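Local coordinates for protein putative 6-phosphogluconolactonase (Neisseria gonorrhoeae, PDB 3LHI) that probably hydrolyses 6-phosphogluconolactone to 6-phosphogluconate, the second step in the oxidative stage of the pentose phosphate pathway, at residues P146-Q152 with R211-L217; T141-F145 with R175-L180. All blocks are in the same frame, centred on the assembly; numbering follows the deposited sequence.

Contact 1. Residues P146-Q152 with R211-L217; sequences PKAPQFQ and REYPISL
R211 lies across the ring of F151, a worked case of an arginine that, in the conformer given here, meets an aromatic at both ends of its side chain. Its CB starts the contact, 3.6 Å from F151 CE1 and nearly as close to CZ. With CG wedged between the backbone N and the carbonyl carbon (chi1 55°), the chain then runs outward until a bend at chi3 turns the guanidinium back over one face of the ring. NE donates a hydrogen bond to water 1, which also donates to P146 O. The CZ atom of R211 sits 4.1 Å from the centroid of the F151 ring, an off-centre cation-pi contact with the two planes 31° apart. NH2 donates to P146 O at 3.3 Å, the oxygen lying close to the guanidinium plane, while NH1 lies 2.9 Å from Q152 OE1, at an angle too poor for a hydrogen bond. The pairing joins two loops of the glucosamine-6-phosphate isomerase/6-phosphogluconolactonase fold, each leading into a short helix, 151-155 and 215-219. P214 CG meets the ring at its edge (3.8 Å from F151 CE2), and L217 CD1 comes to F151 CZ obliquely (3.9 Å). At the more exposed end, water 2 links K147 NZ to E212 OE1.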
# COMPACT_ATOMS: atom_id res chain seq x y z
N PRO A 146 4.51 -14.83 -1.22
CA PRO A 146 4.31 -16.17 -0.65
C PRO A 146 5.57 -17.01 -0.49
O PRO A 146 5.61 -17.88 0.39
CB PRO A 146 3.32 -16.80 -1.61
CG PRO A 146 3.55 -16.07 -2.92
CD PRO A 146 3.82 -14.67 -2.52
N LYS A 147 6.60 -16.80 -1.30
CA LYS A 147 7.86 -17.55 -1.17
C LYS A 147 8.93 -16.82 -0.38
O LYS A 147 10.04 -17.31 -0.21
CB LYS A 147 8.41 -17.92 -2.57
CG LYS A 147 7.43 -18.77 -3.37
CD LYS A 147 8.06 -19.30 -4.61
CE LYS A 147 7.06 -20.22 -5.39
NZ LYS A 147 5.57 -20.14 -4.98
N ALA A 148 8.63 -15.63 0.17
CA ALA A 148 9.62 -14.93 0.94
C ALA A 148 10.07 -15.78 2.14
O ALA A 148 9.22 -16.21 2.90
CB ALA A 148 9.03 -13.58 1.47
N PRO A 149 11.38 -15.87 2.39
CA PRO A 149 11.80 -16.60 3.60
C PRO A 149 11.39 -15.92 4.89
O PRO A 149 11.32 -16.57 5.92
CB PRO A 149 13.33 -16.58 3.51
CG PRO A 149 13.68 -16.05 2.23
CD PRO A 149 12.50 -15.52 1.50
N GLN A 150 11.07 -14.65 4.82
CA GLN A 150 10.63 -13.84 5.94
C GLN A 150 9.10 -13.85 6.14
O GLN A 150 8.57 -13.09 6.93
CB GLN A 150 11.16 -12.40 5.84
CG GLN A 150 12.63 -12.31 5.50
CD GLN A 150 12.92 -12.24 4.00
OE1 GLN A 150 12.08 -12.62 3.17
NE2 GLN A 150 14.10 -11.73 3.65
N PHE A 151 8.39 -14.73 5.43
CA PHE A 151 6.92 -14.75 5.51
C PHE A 151 6.42 -14.95 6.92
O PHE A 151 5.51 -14.25 7.35
CB PHE A 151 6.36 -15.84 4.59
CG PHE A 151 4.91 -15.79 4.39
CD1 PHE A 151 4.00 -16.41 5.26
CD2 PHE A 151 4.40 -15.08 3.33
CE1 PHE A 151 2.63 -16.31 5.04
CE2 PHE A 151 3.06 -15.02 3.13
CZ PHE A 151 2.17 -15.59 3.94
N GLN A 152 6.99 -15.88 7.69
CA GLN A 152 6.53 -16.07 9.07
C GLN A 152 6.72 -14.83 9.92
O GLN A 152 5.88 -14.53 10.77
CB GLN A 152 7.21 -17.28 9.73
CG GLN A 152 6.80 -18.64 9.11
CD GLN A 152 5.37 -18.93 9.29
OE1 GLN A 152 4.63 -19.11 8.32
NE2 GLN A 152 4.95 -19.04 10.57
N ARG A 211 -1.81 -19.19 2.64
CA ARG A 211 -0.59 -18.38 2.49
C ARG A 211 -0.05 -18.43 1.06
O ARG A 211 0.83 -17.64 0.70
CB ARG A 211 0.53 -18.84 3.46
CG ARG A 211 0.89 -20.33 3.36
CD ARG A 211 2.12 -20.68 4.19
NE ARG A 211 3.27 -20.07 3.55
CZ ARG A 211 4.40 -19.70 4.14
NH1 ARG A 211 4.60 -19.87 5.47
NH2 ARG A 211 5.35 -19.16 3.37
N GLU A 212 -0.54 -19.35 0.24
CA GLU A 212 -0.16 -19.33 -1.17
C GLU A 212 -0.61 -18.02 -1.86
O GLU A 212 0.02 -17.59 -2.80
CB GLU A 212 -0.75 -20.53 -1.85
CG GLU A 212 -0.37 -20.76 -3.29
CD GLU A 212 1.13 -21.00 -3.52
OE1 GLU A 212 1.92 -21.34 -2.59
OE2 GLU A 212 1.50 -20.82 -4.71
N TYR A 213 -1.71 -17.44 -1.36
CA TYR A 213 -2.26 -16.19 -1.89
C TYR A 213 -2.34 -15.20 -0.71
O TYR A 213 -3.37 -15.13 -0.04
CB TYR A 213 -3.67 -16.41 -2.50
CG TYR A 213 -3.73 -17.57 -3.46
CD1 TYR A 213 -3.03 -17.55 -4.66
CD2 TYR A 213 -4.38 -18.75 -3.08
CE1 TYR A 213 -3.05 -18.67 -5.52
CE2 TYR A 213 -4.40 -19.86 -3.92
CZ TYR A 213 -3.72 -19.82 -5.13
OH TYR A 213 -3.75 -20.94 -5.93
N PRO A 214 -1.22 -14.48 -0.44
CA PRO A 214 -1.17 -13.75 0.83
C PRO A 214 -2.29 -12.74 1.08
O PRO A 214 -2.66 -12.52 2.24
CB PRO A 214 0.21 -13.11 0.79
CG PRO A 214 1.03 -14.08 0.09
CD PRO A 214 0.11 -14.57 -1.05
N ILE A 215 -2.86 -12.16 0.02
CA ILE A 215 -4.00 -11.27 0.22
C ILE A 215 -5.16 -11.93 0.96
O ILE A 215 -5.93 -11.26 1.63
CB ILE A 215 -4.45 -10.65 -1.10
CG1 ILE A 215 -5.47 -9.54 -0.91
CG2 ILE A 215 -5.12 -11.72 -2.02
CD1 ILE A 215 -5.03 -8.27 -0.32
N SER A 216 -5.25 -13.26 0.85
CA SER A 216 -6.27 -14.01 1.56
C SER A 216 -6.19 -13.81 3.06
O SER A 216 -7.19 -13.95 3.74
CB SER A 216 -6.22 -15.52 1.29
OG SER A 216 -5.10 -16.14 1.87
N LEU A 217 -4.99 -13.56 3.58
CA LEU A 217 -4.82 -13.37 5.01
C LEU A 217 -5.35 -12.02 5.49
O LEU A 217 -5.61 -11.83 6.69
CB LEU A 217 -3.37 -13.55 5.43
CG LEU A 217 -2.72 -14.89 5.02
CD1 LEU A 217 -1.29 -14.90 5.56
CD2 LEU A 217 -3.58 -16.09 5.42
O HOH W 1 3.18 -19.15 1.01
O HOH W 2 4.72 -20.86 -2.51

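Contact 2. Residues T141-F145 with R175-L180; sequences TASIF and RISMTL
S143 and S177 show how a loop can be fastened to a strand through side-chain hydroxyls. The backbone N of S143 donates to S177 OG at 3.0 Å, with an N-H...O angle of 153°. A chi1 of -169° turns OG away from the S177 N and up to the loop, and S177 OG in turn donates to M178 O, 2.8 Å away; A142 CB presses against it at 3.3 Å. Packing is also close where S143 CB rests on R175 CB, 3.5 Å away. R175 then bends at chi2, and NH1 donates to S143 OG at 3.0 Å, somewhat out of the guanidinium plane. The same NH1 lies at the edge of the F145 ring, 3.6 Å from CE2, with ring and guanidinium almost perpendicular. S143 OG also bonds D69, and R175 NH2 bonds P172 O. At the looser end a methyl, I144 CD1, rests on the backbone, 3.5 Å from M178 O; the side nearest solvent is at L180, which is partly exposed and joins in little. The loop following strand 130-133 thus lies across strand 175-178, the end-to-end directions of 142-145 and 175-180 about 100° apart, in the mixed sheet of this Rossmann-like isomerase/lactonase fold.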
# COMPACT_ATOMS: atom_id res chain seq x y z
N THR A 141 0.26 -9.20 -1.66
CA THR A 141 -0.10 -7.81 -1.41
C THR A 141 1.02 -7.15 -0.64
O THR A 141 1.86 -7.83 -0.06
CB THR A 141 -1.44 -7.70 -0.70
OG1 THR A 141 -1.95 -6.37 -0.76
CG2 THR A 141 -1.41 -8.17 0.76
N ALA A 142 1.05 -5.81 -0.62
CA ALA A 142 2.24 -5.11 -0.15
C ALA A 142 3.47 -5.81 -0.73
O ALA A 142 3.47 -6.05 -1.93
CB ALA A 142 2.20 -4.95 1.38
N SER A 143 4.51 -6.07 0.06
CA SER A 143 5.56 -6.95 -0.39
C SER A 143 5.56 -8.19 0.51
O SER A 143 6.62 -8.77 0.79
CB SER A 143 6.92 -6.26 -0.47
OG SER A 143 7.08 -5.52 -1.69
N ILE A 144 4.36 -8.69 0.84
CA ILE A 144 4.22 -9.97 1.52
C ILE A 144 4.05 -11.04 0.43
O ILE A 144 2.96 -11.32 -0.04
CB ILE A 144 3.05 -9.96 2.50
CG1 ILE A 144 3.19 -8.81 3.47
CG2 ILE A 144 2.98 -11.32 3.21
CD1 ILE A 144 1.94 -8.60 4.40
N PHE A 145 5.18 -11.52 -0.02
CA PHE A 145 5.27 -12.48 -1.10
C PHE A 145 5.24 -13.93 -0.56
O PHE A 145 5.87 -14.20 0.46
CB PHE A 145 6.57 -12.29 -1.87
CG PHE A 145 6.55 -11.12 -2.84
CD1 PHE A 145 6.14 -11.31 -4.13
CD2 PHE A 145 6.97 -9.84 -2.44
CE1 PHE A 145 6.14 -10.23 -5.03
CE2 PHE A 145 6.95 -8.78 -3.31
CZ PHE A 145 6.53 -8.97 -4.63
N ARG A 175 12.84 -5.93 -0.32
CA ARG A 175 11.72 -5.05 -0.03
C ARG A 175 11.61 -4.72 1.44
O ARG A 175 12.03 -5.52 2.32
CB ARG A 175 10.41 -5.76 -0.41
CG ARG A 175 10.36 -6.37 -1.80
CD ARG A 175 10.55 -5.35 -2.88
NE ARG A 175 10.49 -5.92 -4.24
CZ ARG A 175 9.39 -6.06 -4.95
NH1 ARG A 175 8.20 -5.64 -4.48
NH2 ARG A 175 9.48 -6.55 -6.18
N ILE A 176 10.93 -3.62 1.70
CA ILE A 176 10.44 -3.31 3.02
C ILE A 176 8.92 -3.23 2.89
O ILE A 176 8.43 -2.49 2.03
CB ILE A 176 11.12 -2.05 3.64
CG1 ILE A 176 10.53 -1.74 5.01
CG2 ILE A 176 11.09 -0.83 2.69
CD1 ILE A 176 11.18 -0.53 5.65
N SER A 177 8.20 -3.98 3.74
CA SER A 177 6.74 -4.12 3.67
C SER A 177 6.10 -3.84 4.99
O SER A 177 6.61 -4.21 6.06
CB SER A 177 6.35 -5.51 3.28
OG SER A 177 4.99 -5.67 2.97
N MSE A 178 4.92 -3.24 4.93
CA MSE A 178 4.01 -3.35 6.07
C MSE A 178 3.76 -4.84 6.35
O MSE A 178 3.65 -5.69 5.46
CB MSE A 178 2.70 -2.66 5.74
CG MSE A 178 2.74 -1.14 5.82
SE MSE A 178 1.10 -0.25 5.40
CE MSE A 178 0.12 -0.63 6.98
N THR A 179 3.60 -5.13 7.62
CA THR A 179 3.26 -6.44 8.09
C THR A 179 1.77 -6.71 8.04
O THR A 179 0.95 -5.76 7.90
CB THR A 179 3.77 -6.64 9.52
OG1 THR A 179 3.08 -5.66 10.33
CG2 THR A 179 5.27 -6.53 9.64
N LEU A 180 1.35 -7.95 8.17
CA LEU A 180 -0.06 -8.26 8.28
C LEU A 180 -0.73 -7.50 9.43
O LEU A 180 -1.84 -6.97 9.27
CB LEU A 180 -0.26 -9.76 8.41
CG LEU A 180 -1.69 -10.23 8.48
CD1 LEU A 180 -2.56 -9.82 7.31
CD2 LEU A 180 -1.70 -11.76 8.68

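How the contacts relate
The two contacts are neighbours, their centres about 9 Å apart, and T141-F145 runs straight into P146-Q152, the loop 141-150 leading into helix 151-155. In chain order the segments alternate: 141-145, 146-152, 175-180, then 211-217. The first half of the loop therefore rests on strand 175-178 of the mixed sheet, and the second half, with the start of the helix, on the approach to helix 215-219. Contact 2 is buried, its centre about 9 Å from the chain centre, whereas contact 1 is partly buried and about 16 Å out. They meet directly: F151 CD2 lies 3.3 Å from F145 O, and P214 CG 3.4 Å from I144 O. One loop thereby ties strand 175-178 to helices 151-155 and 215-219.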